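Local coordinates for Na Glutathione S-transferase 1 (Necator americanus, PDB 2ON7), which probably conjugates glutathione to electrophilic compounds, as expected of a glutathione S-transferase from the human hookworm, at residues T166-F170 with P202-F206. Sequence-based numbering, arbitrary orientation.
Sequences TMLTF and PETLF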
ATOM      1  N   THR A 166       8.598  17.216   8.411  1.00  5.23           N
ATOM      2  CA  THR A 166       9.063  16.408   9.566  1.00  5.50           C
ATOM      3  C   THR A 166      10.571  16.037   9.505  1.00  6.17           C
ATOM      4  O   THR A 166      11.310  16.301  10.457  1.00  6.54           O
ATOM      5  CB  THR A 166       8.204  15.126   9.704  1.00  5.99           C
ATOM      6  OG1 THR A 166       6.847  15.490   9.954  1.00  5.29           O
ATOM      7  CG2 THR A 166       8.722  14.209  10.838  1.00  6.47           C
ATOM      8  N   MET A 167      11.020  15.443   8.393  1.00  6.27           N
ATOM      9  CA  MET A 167      12.452  15.123   8.214  1.00  7.83           C
ATOM     10  C   MET A 167      13.427  16.289   8.466  1.00  7.47           C
ATOM     11  O   MET A 167      14.336  16.145   9.284  1.00  7.16           O
ATOM     12  CB  MET A 167      12.740  14.445   6.855  1.00  8.35           C
ATOM     13  CG  MET A 167      12.243  13.001   6.823  1.00 10.97           C
ATOM     14  SD  MET A 167      13.205  11.943   7.987  1.00 16.88           S
ATOM     15  CE  MET A 167      14.837  12.567   7.795  1.00 12.97           C
ATOM     16  N   LEU A 168      13.216  17.433   7.811  1.00  7.33           N
ATOM     17  CA  LEU A 168      14.016  18.657   8.074  1.00  7.56           C
ATOM     18  C   LEU A 168      14.266  18.920   9.573  1.00  7.33           C
ATOM     19  O   LEU A 168      15.277  19.484   9.965  1.00  7.14           O
ATOM     20  CB  LEU A 168      13.372  19.898   7.415  1.00  7.50           C
ATOM     21  CG  LEU A 168      13.219  19.886   5.883  1.00  9.24           C
ATOM     22  CD1 LEU A 168      12.941  21.269   5.305  1.00 10.08           C
ATOM     23  CD2 LEU A 168      14.481  19.316   5.253  1.00 11.00           C
ATOM     24  N   THR A 169      13.321  18.508  10.397  1.00  7.28           N
ATOM     25  CA  THR A 169      13.425  18.645  11.837  1.00  7.86           C
ATOM     26  C   THR A 169      14.404  17.623  12.465  1.00  6.88           C
ATOM     27  O   THR A 169      14.809  17.769  13.620  1.00  6.03           O
ATOM     28  CB  THR A 169      12.020  18.501  12.447  1.00  7.89           C
ATOM     29  OG1 THR A 169      11.177  19.546  11.927  1.00 10.87           O
ATOM     30  CG2 THR A 169      12.089  18.650  13.888  1.00 10.30           C
ATOM     31  N   PHE A 170      14.763  16.588  11.700  1.00  6.44           N
ATOM     32  CA  PHE A 170      15.727  15.579  12.158  1.00  6.26           C
ATOM     33  C   PHE A 170      17.004  15.574  11.347  1.00  5.63           C
ATOM     34  O   PHE A 170      18.074  15.284  11.870  1.00  5.77           O
ATOM     35  CB  PHE A 170      15.103  14.185  12.171  1.00  6.71           C
ATOM     36  CG  PHE A 170      14.059  14.010  13.233  1.00  6.87           C
ATOM     37  CD1 PHE A 170      12.732  13.818  12.888  1.00  8.98           C
ATOM     38  CD2 PHE A 170      14.395  14.081  14.572  1.00  9.22           C
ATOM     39  CE1 PHE A 170      11.756  13.661  13.858  1.00  8.80           C
ATOM     40  CE2 PHE A 170      13.426  13.933  15.543  1.00 10.01           C
ATOM     41  CZ  PHE A 170      12.095  13.729  15.174  1.00  8.38           C
ATOM     42  N   PRO A 202      -2.108  20.489  17.320  1.00  8.57           N
ATOM     43  CA  PRO A 202      -1.270  20.126  18.476  1.00  8.81           C
ATOM     44  C   PRO A 202       0.183  19.945  18.074  1.00  9.39           C
ATOM     45  O   PRO A 202       0.501  19.406  16.972  1.00  8.83           O
ATOM     46  CB  PRO A 202      -1.814  18.777  18.928  1.00  8.56           C
ATOM     47  CG  PRO A 202      -3.106  18.619  18.236  1.00  9.70           C
ATOM     48  CD  PRO A 202      -3.287  19.613  17.185  1.00  8.62           C
ATOM     49  N   GLU A 203       1.068  20.401  18.954  1.00 10.22           N
ATOM     50  CA  GLU A 203       2.467  20.375  18.601  1.00 11.37           C
ATOM     51  C   GLU A 203       3.127  19.170  19.200  1.00 11.03           C
ATOM     52  O   GLU A 203       3.105  18.977  20.432  1.00 11.10           O
ATOM     53  CB  GLU A 203       3.188  21.669  18.937  1.00 12.01           C
ATOM     54  CG  GLU A 203       3.532  22.475  17.640  1.00 15.65           C
ATOM     55  CD  GLU A 203       2.398  23.377  17.198  1.00 20.68           C
ATOM     56  OE1 GLU A 203       2.006  24.217  18.021  1.00 19.83           O
ATOM     57  OE2 GLU A 203       1.877  23.235  16.051  1.00 24.96           O
ATOM     58  N   THR A 204       3.649  18.348  18.295  1.00  9.82           N
ATOM     59  CA  THR A 204       4.446  17.179  18.617  1.00  9.82           C
ATOM     60  C   THR A 204       5.712  17.210  17.752  1.00 10.63           C
ATOM     61  O   THR A 204       5.791  17.969  16.769  1.00  9.86           O
ATOM     62  CB  THR A 204       3.665  15.901  18.271  1.00  9.56           C
ATOM     63  OG1 THR A 204       3.159  15.999  16.946  1.00  5.99           O
ATOM     64  CG2 THR A 204       2.493  15.683  19.245  1.00  9.85           C
ATOM     65  N   LEU A 205       6.728  16.422  18.053  1.00 11.46           N
ATOM     66  CA  LEU A 205       7.578  16.243  16.896  1.00 13.73           C
ATOM     67  C   LEU A 205       7.499  14.885  16.253  1.00 13.35           C
ATOM     68  O   LEU A 205       7.614  13.874  16.918  1.00 14.95           O
ATOM     69  CB  LEU A 205       8.964  16.934  16.920  1.00 14.76           C
ATOM     70  CG  LEU A 205       9.193  17.555  15.499  1.00 17.14           C
ATOM     71  CD1 LEU A 205       9.465  16.499  14.453  1.00 17.45           C
ATOM     72  CD2 LEU A 205       8.036  18.502  14.943  1.00 17.56           C
ATOM     73  N   PHE A 206       7.216  14.885  14.971  1.00 12.74           N
ATOM     74  CA  PHE A 206       6.846  13.690  14.229  1.00 12.26           C
ATOM     75  C   PHE A 206       5.367  13.324  14.462  1.00 12.27           C
ATOM     76  O   PHE A 206       4.736  13.732  15.474  1.00 11.57           O
ATOM     77  CB  PHE A 206       7.869  12.523  14.381  1.00 11.94           C
ATOM     78  CG  PHE A 206       7.676  11.640  15.608  1.00 13.31           C
ATOM     79  CD1 PHE A 206       6.810  10.552  15.579  1.00 14.20           C
ATOM     80  CD2 PHE A 206       8.437  11.836  16.755  1.00 13.52           C
ATOM     81  CE1 PHE A 206       6.678   9.713  16.695  1.00 13.41           C
ATOM     82  CE2 PHE A 206       8.294  11.014  17.876  1.00 15.15           C
ATOM     83  CZ  PHE A 206       7.416   9.950  17.837  1.00 14.19           C
ATOM     84  OXT PHE A 206       4.772  12.663  13.595  1.00 11.06           O
TER
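Leu205 buries more surface than any other single residue here, pushing one branch of its isobutyl group between Thr169 and Phe170 in the segment 166-170, which runs on from helix 155-168. It meets Thr169 tip to tip: CD1 of Leu205 lies 3.4 Å from CG2 of Thr169, the threonine methyl. The same CD1 is 3.7 Å from CE1 of Phe170, approaching the ring obliquely as the two side chains pass one another running opposite ways. A branched aliphatic residue suits this place, because CD1 reaches both neighbours while CG also rests on the Thr169 methyl; the residue as a whole is exposed, and it also touches Arg12.

Phe206, the last residue of the chain, adds its CB to the same corner of the Phe170 ring. That CB faces the ring edge, close to the ring plane, with CE1 of Phe170 4.1 Å away. From the helix, CG2 of Thr166 comes within 3.9 Å of CA of Phe206. That methyl lies opposite the backbone N about the CA-CB bond, whereas chi1 of -62° sets OG1 beside the N. Threonine thus gives an apolar face to the chain end and a hydroxyl satisfied by Glu162 O and Arg12. The end of the Phe206 side chain leads away from segment 166-170, and the side chain touches Ile11 and, on helix 82-109, Phe106, while Phe170 also leans on Val109 of that helix.

Within the tail, Thr204 OG1 donates to Phe206 O at 3.1 Å, and backbone bonds tie Phe206 to Arg12 and Gly13. The contact therefore packs the extended C-terminal tail of a glutathione S-transferase against its all-helical C-terminal domain, beside the loop that follows the first strand of the thioredoxin-like N-terminal domain.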